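Local coordinates for uncharacterized protein (Peptoclostridium difficile 630, PDB 4YCS) that is of unknown function but resembles the PnrA-like substrate-binding lipoproteins of ABC transporters, and so may bind a small solute, at residues 19-22 with 23-26; 59-62 with 63-66; 81-84 with 85-89; 112-116 with 117-121. All coordinates share one frame; numbering follows the deposited sequence.

Interaction 1: residues 19-22 with 23-26; sequences TNNE and AMNN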
loop_
_atom_site.group_PDB
_atom_site.type_symbol
_atom_site.label_atom_id
_atom_site.label_comp_id
_atom_site.label_asym_id
_atom_site.label_seq_id
_atom_site.Cartn_x
_atom_site.Cartn_y
_atom_site.Cartn_z
ATOM N N THR A 19 1.938 18.400 -5.054
ATOM C CA THR A 19 2.479 17.806 -6.262
ATOM C C THR A 19 3.779 17.072 -5.995
ATOM O O THR A 19 4.293 16.396 -6.878
ATOM C CB THR A 19 2.766 18.881 -7.335
ATOM O OG1 THR A 19 3.628 19.885 -6.788
ATOM C CG2 THR A 19 1.469 19.531 -7.841
ATOM N N ASN A 20 4.309 17.198 -4.783
ATOM C CA ASN A 20 5.581 16.585 -4.418
ATOM C C ASN A 20 5.565 15.056 -4.432
ATOM O O ASN A 20 6.620 14.435 -4.489
ATOM C CB ASN A 20 6.046 17.097 -3.050
ATOM C CG ASN A 20 6.520 18.543 -3.107
ATOM O OD1 ASN A 20 5.802 19.416 -3.595
ATOM N ND2 ASN A 20 7.735 18.802 -2.625
ATOM N N ASN A 21 4.377 14.455 -4.395
ATOM C CA ASN A 21 4.259 12.987 -4.415
ATOM C C ASN A 21 3.921 12.394 -5.795
ATOM O O ASN A 21 3.883 11.177 -5.939
ATOM C CB ASN A 21 3.233 12.527 -3.356
ATOM C CG ASN A 21 3.874 12.178 -2.027
ATOM O OD1 ASN A 21 5.061 12.448 -1.805
ATOM N ND2 ASN A 21 3.097 11.536 -1.138
ATOM N N GLU A 22 3.707 13.249 -6.794
ATOM C CA GLU A 22 3.197 12.806 -8.097
ATOM C C GLU A 22 4.035 11.713 -8.739
ATOM O O GLU A 22 3.488 10.691 -9.144
ATOM C CB GLU A 22 3.042 13.972 -9.056
ATOM C CG GLU A 22 1.767 14.759 -8.829
ATOM C CD GLU A 22 1.708 16.037 -9.648
ATOM O OE1 GLU A 22 0.588 16.502 -9.904
ATOM O OE2 GLU A 22 2.769 16.580 -10.028
ATOM N N ALA A 23 5.347 11.902 -8.802
ATOM C CA ALA A 23 6.229 10.926 -9.434
ATOM C C ALA A 23 6.158 9.562 -8.750
ATOM O O ALA A 23 5.999 8.523 -9.408
ATOM C CB ALA A 23 7.672 11.426 -9.470
HETATM N N MSE A 24 6.303 9.567 -7.431
HETATM C CA MSE A 24 6.230 8.333 -6.640
HETATM C C MSE A 24 4.885 7.644 -6.768
HETATM O O MSE A 24 4.808 6.422 -6.807
HETATM C CB MSE A 24 6.394 8.719 -5.170
HETATM C CG MSE A 24 6.662 7.459 -4.375
HETATM SE SE MSE A 24 7.109 7.917 -2.518
HETATM C CE MSE A 24 5.421 8.717 -1.957
ATOM N N ASN A 25 3.823 8.440 -6.794
ATOM C CA ASN A 25 2.465 7.960 -6.968
ATOM C C ASN A 25 2.306 7.250 -8.285
ATOM O O ASN A 25 1.776 6.127 -8.329
ATOM C CB ASN A 25 1.443 9.091 -6.797
ATOM C CG ASN A 25 1.230 9.455 -5.345
ATOM O OD1 ASN A 25 1.855 8.877 -4.471
ATOM N ND2 ASN A 25 0.342 10.409 -5.082
ATOM N N ASN A 26 2.805 7.865 -9.352
ATOM C CA ASN A 26 2.727 7.238 -10.667
ATOM C C ASN A 26 3.495 5.946 -10.765
ATOM O O ASN A 26 3.014 4.977 -11.367
ATOM C CB ASN A 26 3.097 8.216 -11.773
ATOM C CG ASN A 26 1.962 9.156 -12.063
ATOM O OD1 ASN A 26 1.134 8.866 -12.902
ATOM N ND2 ASN A 26 1.855 10.225 -11.301
#
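Asn25 folds back on the carbonyl of Asn21 at the start of helix 22-38. Its backbone N gives a 2.9 Å bond to Asn21 O, and its side-chain CG packs 3.2 Å from the same oxygen. The Asn25 amide is held in turn by ND2, bonded to Asp15 O, so the tight inner side is tied to the end of strand 8-15. Beside it, Met24 and Asn21 run in the same direction. A bend at chi3 (64°) brings the selenomethionine methyl CE over the face of the Asn21 amide, 3.7 Å from ND2. A glycerol lies next to the Asn21 side chain. The outer side is looser and open to solvent: the extended chain of Glu22 runs away from the turn, and Ala23 offers just a methyl. Even there the exposed Asn26 grips the backbone, since Glu22 O accepts bonds from both Asn26 N, at 2.9 Å, and Asn26 ND2, at 2.7 Å. The latter arrives from above the carbonyl plane while Glu22 O stays in the plane of the Asn26 amide. With the type I turn Thr19-Glu22 before it, this is the first helical turn of a beta-alpha unit in a Rossmann-like parallel alpha/beta fold.

Interaction 2: residues 59-62 with 63-66; sequences DILC and NDNY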
loop_
_atom_site.group_PDB
_atom_site.type_symbol
_atom_site.label_atom_id
_atom_site.label_comp_id
_atom_site.label_asym_id
_atom_site.label_seq_id
_atom_site.Cartn_x
_atom_site.Cartn_y
_atom_site.Cartn_z
ATOM N N ASP A 59 -9.010 1.593 7.737
ATOM C CA ASP A 59 -9.903 0.722 8.482
ATOM C C ASP A 59 -11.027 0.154 7.604
ATOM O O ASP A 59 -11.350 -1.039 7.674
ATOM C CB ASP A 59 -10.471 1.472 9.691
ATOM C CG ASP A 59 -11.326 0.575 10.536
ATOM O OD1 ASP A 59 -10.808 0.076 11.539
ATOM O OD2 ASP A 59 -12.492 0.353 10.158
ATOM N N ILE A 60 -11.613 1.005 6.758
ATOM C CA ILE A 60 -12.588 0.525 5.793
ATOM C C ILE A 60 -11.996 -0.536 4.873
ATOM O O ILE A 60 -12.660 -1.533 4.597
ATOM C CB ILE A 60 -13.160 1.683 4.959
ATOM C CG1 ILE A 60 -14.073 2.604 5.828
ATOM C CG2 ILE A 60 -13.932 1.137 3.773
ATOM C CD1 ILE A 60 -14.345 3.966 5.167
ATOM N N LEU A 61 -10.780 -0.329 4.359
ATOM C CA LEU A 61 -10.120 -1.308 3.473
ATOM C C LEU A 61 -9.883 -2.633 4.172
ATOM O O LEU A 61 -9.974 -3.705 3.531
ATOM C CB LEU A 61 -8.801 -0.753 2.906
ATOM C CG LEU A 61 -8.888 0.493 2.010
ATOM C CD1 LEU A 61 -7.521 0.938 1.561
ATOM C CD2 LEU A 61 -9.787 0.269 0.817
ATOM N N CYS A 62 -9.623 -2.589 5.488
ATOM C CA CYS A 62 -9.453 -3.812 6.285
ATOM C C CYS A 62 -10.742 -4.613 6.426
ATOM O O CYS A 62 -10.707 -5.779 6.797
ATOM C CB CYS A 62 -8.911 -3.463 7.661
ATOM S SG CYS A 62 -7.247 -2.824 7.652
ATOM N N ASN A 63 -11.871 -3.997 6.082
ATOM C CA ASN A 63 -13.188 -4.678 6.071
ATOM C C ASN A 63 -13.735 -4.888 4.679
ATOM O O ASN A 63 -14.884 -5.191 4.546
ATOM C CB ASN A 63 -14.180 -3.866 6.932
ATOM C CG ASN A 63 -13.848 -3.996 8.405
ATOM O OD1 ASN A 63 -14.148 -5.013 9.015
ATOM N ND2 ASN A 63 -13.175 -3.017 8.944
ATOM N N ASP A 64 -12.888 -4.767 3.649
ATOM C CA ASP A 64 -13.300 -4.969 2.244
ATOM C C ASP A 64 -12.598 -6.160 1.548
ATOM O O ASP A 64 -12.547 -6.192 0.351
ATOM C CB ASP A 64 -12.951 -3.723 1.416
ATOM C CG ASP A 64 -13.919 -2.584 1.610
ATOM O OD1 ASP A 64 -15.046 -2.851 2.040
ATOM O OD2 ASP A 64 -13.542 -1.436 1.267
ATOM N N ASN A 65 -12.025 -7.081 2.306
ATOM C CA ASN A 65 -11.488 -8.317 1.793
ATOM C C ASN A 65 -10.348 -8.112 0.756
ATOM O O ASN A 65 -10.400 -8.634 -0.360
ATOM C CB ASN A 65 -12.641 -9.189 1.237
ATOM C CG ASN A 65 -12.253 -10.680 1.120
ATOM O OD1 ASN A 65 -11.641 -11.267 2.015
ATOM N ND2 ASN A 65 -12.574 -11.276 -0.017
ATOM N N TYR A 66 -9.325 -7.385 1.145
ATOM C CA TYR A 66 -8.116 -7.233 0.313
ATOM C C TYR A 66 -6.954 -8.092 0.893
ATOM O O TYR A 66 -6.675 -8.064 2.097
ATOM C CB TYR A 66 -7.690 -5.748 0.270
ATOM C CG TYR A 66 -8.637 -4.909 -0.549
ATOM C CD1 TYR A 66 -8.712 -5.037 -1.939
ATOM C CD2 TYR A 66 -9.469 -3.978 0.049
ATOM C CE1 TYR A 66 -9.618 -4.281 -2.683
ATOM C CE2 TYR A 66 -10.375 -3.244 -0.703
ATOM C CZ TYR A 66 -10.458 -3.406 -2.054
ATOM O OH TYR A 66 -11.387 -2.634 -2.773
HETATM O O HOH W 1 -9.046 -6.198 3.798
HETATM O O HOH W 2 -11.906 -7.711 5.114
#
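The ring of Tyr66 meets Leu61 at its edge, where Leu61 O lies in the ring plane, 3.5 Å from CD2; one face carries Asp64 O, set toward the rim. Leu61 adds its methyl CD2, 3.9 Å from Tyr66 CE2. The other flat pair is the Asp59 carboxylate and the Asn63 amide, their planes turned 42° apart. Here Asn63 ND2 donates to the backbone, reaching Asp59 O at 3.0 Å, and the same ND2 also bonds Tyr87 OH, which is shared with Asp59 OD1. With CG beside its own backbone N (chi1 -72°), Asn63 turns its amide back over the last turn of helix 54-62, where the chain heads toward strand 68-72 in the alternating helix-strand order of this alpha/beta fold. Main-chain bonds tighten the exit: Asn63 N to Ile60 O at 3.0 Å and Asp64 N to Leu61 O at 3.1 Å. On the outer flank the Asp64 side chain runs alongside Ile60, with OD2 3.6 Å from CG2. Two waters bridge the turn further on. One donates to Leu61 O (2.7 Å) and accepts from Tyr66 N; the other donates to Cys62 O and accepts from Asn65 N.

Interaction 3: residues 81-84 with 85-89; sequences EMVA and KKYPK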
loop_
_atom_site.group_PDB
_atom_site.type_symbol
_atom_site.label_atom_id
_atom_site.label_comp_id
_atom_site.label_asym_id
_atom_site.label_seq_id
_atom_site.Cartn_x
_atom_site.Cartn_y
_atom_site.Cartn_z
ATOM N N GLU A 81 0.106 2.267 11.205
ATOM C CA GLU A 81 0.535 1.513 12.383
ATOM C C GLU A 81 -0.627 1.285 13.356
ATOM O O GLU A 81 -0.828 0.175 13.853
ATOM C CB GLU A 81 1.663 2.238 13.086
ATOM C CG GLU A 81 2.192 1.469 14.285
ATOM C CD GLU A 81 3.494 2.018 14.850
ATOM O OE1 GLU A 81 3.822 3.216 14.617
ATOM O OE2 GLU A 81 4.187 1.227 15.539
HETATM N N MSE A 82 -1.388 2.338 13.612
HETATM C CA MSE A 82 -2.600 2.274 14.448
HETATM C C MSE A 82 -3.603 1.229 13.976
HETATM O O MSE A 82 -4.140 0.464 14.786
HETATM C CB MSE A 82 -3.266 3.657 14.423
HETATM C CG MSE A 82 -4.426 3.812 15.418
HETATM SE SE MSE A 82 -5.482 5.464 15.054
HETATM C CE MSE A 82 -7.168 4.539 14.574
ATOM N N VAL A 83 -3.898 1.202 12.669
ATOM C CA VAL A 83 -4.929 0.314 12.159
ATOM C C VAL A 83 -4.405 -1.133 12.039
ATOM O O VAL A 83 -5.113 -2.084 12.267
ATOM C CB VAL A 83 -5.478 0.843 10.834
ATOM C CG1 VAL A 83 -6.474 -0.143 10.223
ATOM C CG2 VAL A 83 -6.136 2.202 11.035
ATOM N N ALA A 84 -3.152 -1.284 11.675
ATOM C CA ALA A 84 -2.557 -2.587 11.564
ATOM C C ALA A 84 -2.575 -3.399 12.862
ATOM O O ALA A 84 -2.603 -4.635 12.814
ATOM C CB ALA A 84 -1.132 -2.455 11.056
ATOM N N LYS A 85 -2.496 -2.711 14.003
ATOM C CA LYS A 85 -2.659 -3.351 15.311
ATOM C C LYS A 85 -4.036 -3.977 15.473
ATOM O O LYS A 85 -4.152 -4.982 16.195
ATOM C CB LYS A 85 -2.486 -2.324 16.438
ATOM C CG LYS A 85 -1.068 -1.832 16.649
ATOM C CD LYS A 85 -1.015 -1.008 17.944
ATOM C CE LYS A 85 0.172 -0.056 17.986
ATOM N NZ LYS A 85 1.398 -0.765 18.445
ATOM N N LYS A 86 -5.067 -3.401 14.818
ATOM C CA LYS A 86 -6.462 -3.849 15.011
ATOM C C LYS A 86 -6.818 -5.016 14.069
ATOM O O LYS A 86 -7.870 -5.663 14.229
ATOM C CB LYS A 86 -7.454 -2.686 14.795
ATOM C CG LYS A 86 -7.257 -1.466 15.688
ATOM C CD LYS A 86 -8.373 -0.416 15.534
ATOM C CE LYS A 86 -8.379 0.250 14.158
ATOM N NZ LYS A 86 -9.069 1.583 14.056
ATOM N N TYR A 87 -5.951 -5.295 13.084
ATOM C CA TYR A 87 -6.214 -6.352 12.117
ATOM C C TYR A 87 -4.945 -7.181 11.897
ATOM O O TYR A 87 -4.266 -7.014 10.869
ATOM C CB TYR A 87 -6.750 -5.734 10.789
ATOM C CG TYR A 87 -8.008 -4.963 10.948
ATOM C CD1 TYR A 87 -9.220 -5.594 10.972
ATOM C CD2 TYR A 87 -7.992 -3.590 11.166
ATOM C CE1 TYR A 87 -10.404 -4.897 11.192
ATOM C CE2 TYR A 87 -9.177 -2.858 11.339
ATOM C CZ TYR A 87 -10.380 -3.537 11.358
ATOM O OH TYR A 87 -11.561 -2.887 11.503
ATOM N N PRO A 88 -4.595 -8.029 12.882
ATOM C CA PRO A 88 -3.296 -8.691 12.855
ATOM C C PRO A 88 -3.004 -9.589 11.676
ATOM O O PRO A 88 -1.841 -9.727 11.344
ATOM C CB PRO A 88 -3.306 -9.539 14.141
ATOM C CG PRO A 88 -4.325 -8.923 15.020
ATOM C CD PRO A 88 -5.342 -8.334 14.120
ATOM N N LYS A 89 -4.025 -10.234 11.091
ATOM C CA LYS A 89 -3.856 -11.087 9.899
ATOM C C LYS A 89 -3.854 -10.272 8.582
ATOM O O LYS A 89 -3.605 -10.810 7.522
ATOM C CB LYS A 89 -4.936 -12.189 9.799
ATOM C CG LYS A 89 -4.619 -13.500 10.487
ATOM C CD LYS A 89 -3.434 -14.219 9.878
ATOM C CE LYS A 89 -3.841 -15.481 9.162
ATOM N NZ LYS A 89 -2.678 -16.401 9.058
#
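Lys86 curls back along the last residues of helix 77-84, passing Val83 and Met82. Its CB sits 3.5 Å from Val83 O, and CG lies 3.8 Å from Met82 O. A bend at chi3 (-67°) then lays the chain over Val83, with CE 4.0 Å from Val83 CA. At the tip, NZ comes within 3.6 Å of the Met82 methyl CE, the two side chains running together in the same direction; its charge also has a long, weak ion pair with Asp59 OD1. Tyr87, the next residue, crosses Val83 at an angle, placing CD2 3.9 Å from the methyl CG1 and its ring edge against Val83 O. Both side chains also pack on Cys62 of helix 54-62, which the ring hydroxyl reaches as well. Val83 O takes a 2.9 Å bond from Lys86 N, while Tyr87 N gives weak ones to both Val83 O and Ala84 O. On the outer flank Glu81 OE2 and Lys85 NZ stand 4.5 Å apart, too far for a salt bridge. As the chain leaves for strand 91-95, then, one firm backbone bond, backed by weak ones and by the Val83-Tyr87 packing, holds the exit locally, and the nearby charges probably add little.

Interaction 4: residues 112-116 with 117-121; sequences EDNKS and GYLAG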
loop_
_atom_site.group_PDB
_atom_site.type_symbol
_atom_site.label_atom_id
_atom_site.label_comp_id
_atom_site.label_asym_id
_atom_site.label_seq_id
_atom_site.Cartn_x
_atom_site.Cartn_y
_atom_site.Cartn_z
ATOM N N GLU A 112 13.247 3.752 -3.969
ATOM C CA GLU A 112 14.033 3.102 -5.035
ATOM C C GLU A 112 13.344 1.804 -5.512
ATOM O O GLU A 112 13.095 1.587 -6.696
ATOM C CB GLU A 112 15.461 2.816 -4.539
ATOM C CG GLU A 112 16.415 4.022 -4.665
ATOM C CD GLU A 112 16.043 5.224 -3.788
ATOM O OE1 GLU A 112 15.329 5.035 -2.762
ATOM O OE2 GLU A 112 16.474 6.354 -4.125
ATOM N N ASP A 113 13.019 0.961 -4.551
ATOM C CA ASP A 113 12.369 -0.299 -4.813
ATOM C C ASP A 113 10.975 -0.099 -5.436
ATOM O O ASP A 113 10.533 -0.902 -6.244
ATOM C CB ASP A 113 12.328 -1.117 -3.504
ATOM C CG ASP A 113 13.747 -1.628 -3.083
ATOM O OD1 ASP A 113 14.623 -1.658 -3.946
ATOM O OD2 ASP A 113 13.964 -2.035 -1.922
ATOM N N ASN A 114 10.320 1.008 -5.097
ATOM C CA ASN A 114 9.031 1.392 -5.682
ATOM C C ASN A 114 9.050 1.424 -7.220
ATOM O O ASN A 114 8.050 1.072 -7.860
ATOM C CB ASN A 114 8.598 2.781 -5.158
ATOM C CG ASN A 114 7.159 3.157 -5.538
ATOM O OD1 ASN A 114 6.245 2.355 -5.403
ATOM N ND2 ASN A 114 6.954 4.391 -5.951
ATOM N N LYS A 115 10.175 1.841 -7.803
ATOM C CA LYS A 115 10.274 2.011 -9.269
ATOM C C LYS A 115 11.250 1.060 -9.993
ATOM O O LYS A 115 11.424 1.179 -11.189
ATOM C CB LYS A 115 10.623 3.461 -9.604
ATOM C CG LYS A 115 11.894 3.970 -8.949
ATOM C CD LYS A 115 12.171 5.424 -9.336
ATOM C CE LYS A 115 13.321 6.012 -8.534
ATOM N NZ LYS A 115 14.633 5.402 -8.869
ATOM N N SER A 116 11.863 0.125 -9.276
ATOM C CA SER A 116 12.829 -0.808 -9.854
ATOM C C SER A 116 12.225 -2.122 -10.386
ATOM O O SER A 116 12.953 -3.003 -10.881
ATOM C CB SER A 116 13.876 -1.153 -8.806
ATOM O OG SER A 116 13.354 -2.011 -7.803
ATOM N N GLY A 117 10.918 -2.299 -10.244
ATOM C CA GLY A 117 10.329 -3.629 -10.506
ATOM C C GLY A 117 10.188 -4.460 -9.229
ATOM O O GLY A 117 9.482 -5.451 -9.188
ATOM N N TYR A 118 10.852 -4.038 -8.172
ATOM C CA TYR A 118 10.796 -4.713 -6.888
ATOM C C TYR A 118 9.418 -4.735 -6.320
ATOM O O TYR A 118 9.038 -5.709 -5.750
ATOM C CB TYR A 118 11.711 -4.009 -5.868
ATOM C CG TYR A 118 11.808 -4.681 -4.517
ATOM C CD1 TYR A 118 10.887 -4.441 -3.535
ATOM C CD2 TYR A 118 12.840 -5.556 -4.240
ATOM C CE1 TYR A 118 10.982 -5.059 -2.311
ATOM C CE2 TYR A 118 12.946 -6.156 -3.015
ATOM C CZ TYR A 118 12.018 -5.890 -2.051
ATOM O OH TYR A 118 12.105 -6.525 -0.832
ATOM N N LEU A 119 8.679 -3.645 -6.453
ATOM C CA LEU A 119 7.344 -3.622 -5.891
ATOM C C LEU A 119 6.441 -4.634 -6.572
ATOM O O LEU A 119 5.711 -5.358 -5.906
ATOM C CB LEU A 119 6.732 -2.229 -5.940
ATOM C CG LEU A 119 5.351 -2.117 -5.268
ATOM C CD1 LEU A 119 5.347 -2.684 -3.854
ATOM C CD2 LEU A 119 4.881 -0.654 -5.230
ATOM N N ALA A 120 6.495 -4.705 -7.893
ATOM C CA ALA A 120 5.617 -5.664 -8.634
ATOM C C ALA A 120 5.937 -7.091 -8.250
ATOM O O ALA A 120 5.061 -7.959 -8.174
ATOM C CB ALA A 120 5.813 -5.485 -10.127
ATOM N N GLY A 121 7.231 -7.314 -8.024
ATOM C CA GLY A 121 7.733 -8.603 -7.643
ATOM C C GLY A 121 7.235 -8.963 -6.265
ATOM O O GLY A 121 6.799 -10.085 -6.011
#
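The carboxylate of Asp113 lies stacked on the ring of Tyr118, the two planes 19° apart and OD2 above the centre of one face. Asp113 CB comes closer still, 3.6 Å from Tyr118 CD1 at the rim of the ring. Next to this stack, Ser116 OG accepts a hydrogen bond of 3.2 Å from Tyr118 N, at an N-H...O angle of 151°. That bond spans two residues and so makes an ST turn, with OG set between backbone N and carbonyl carbon (chi1 73°) to face the amide. It sits where the weakly bonded helix 111-115 gives way to helix 118-127. Gly117, with positive phi, is the first residue to leave the helical path and takes the N-cap position of helix 118-127. A weak bond from Leu119 N to Asp113 O, 3.3 Å long, also spans the junction. On the inner side Asn114 and Leu119 point the same way, and the amide oxygen OD1 of Asn114 touches Leu119 CD2 at 3.3 Å. This buried oxygen has no polar partner, whereas ND2 of the same amide is fixed by Met24 O of helix 22-38. Further out, Ser110 OG bonds Asp113 N, and Ile109 of strand 106-109 backs Tyr118 and Leu119.

In the fold
The four contacts form two neighbouring pairs on opposite sides of the chain's centre. Interactions 1 and 4 join through Met24 O and Asn114 ND2, linking the start of helix 22-38 to the helix-to-helix junction. Interactions 2 and 3 share the Tyr87 hydroxyl with Asp59 and Asn63, so the exits of helices 54-62 and 77-84 hold each other. Interactions 1, 3 and 4 are partly buried, while 2 lies at the surface and uses bridging waters; interaction 3 is more apolar inside, with charged side chains on its exposed flank. The exits in 2 and 3 rely on backbone bonds spanning three residues, whereas interaction 1 has four-residue helical bonds and interaction 4 an ST turn beside a carboxylate-ring stack.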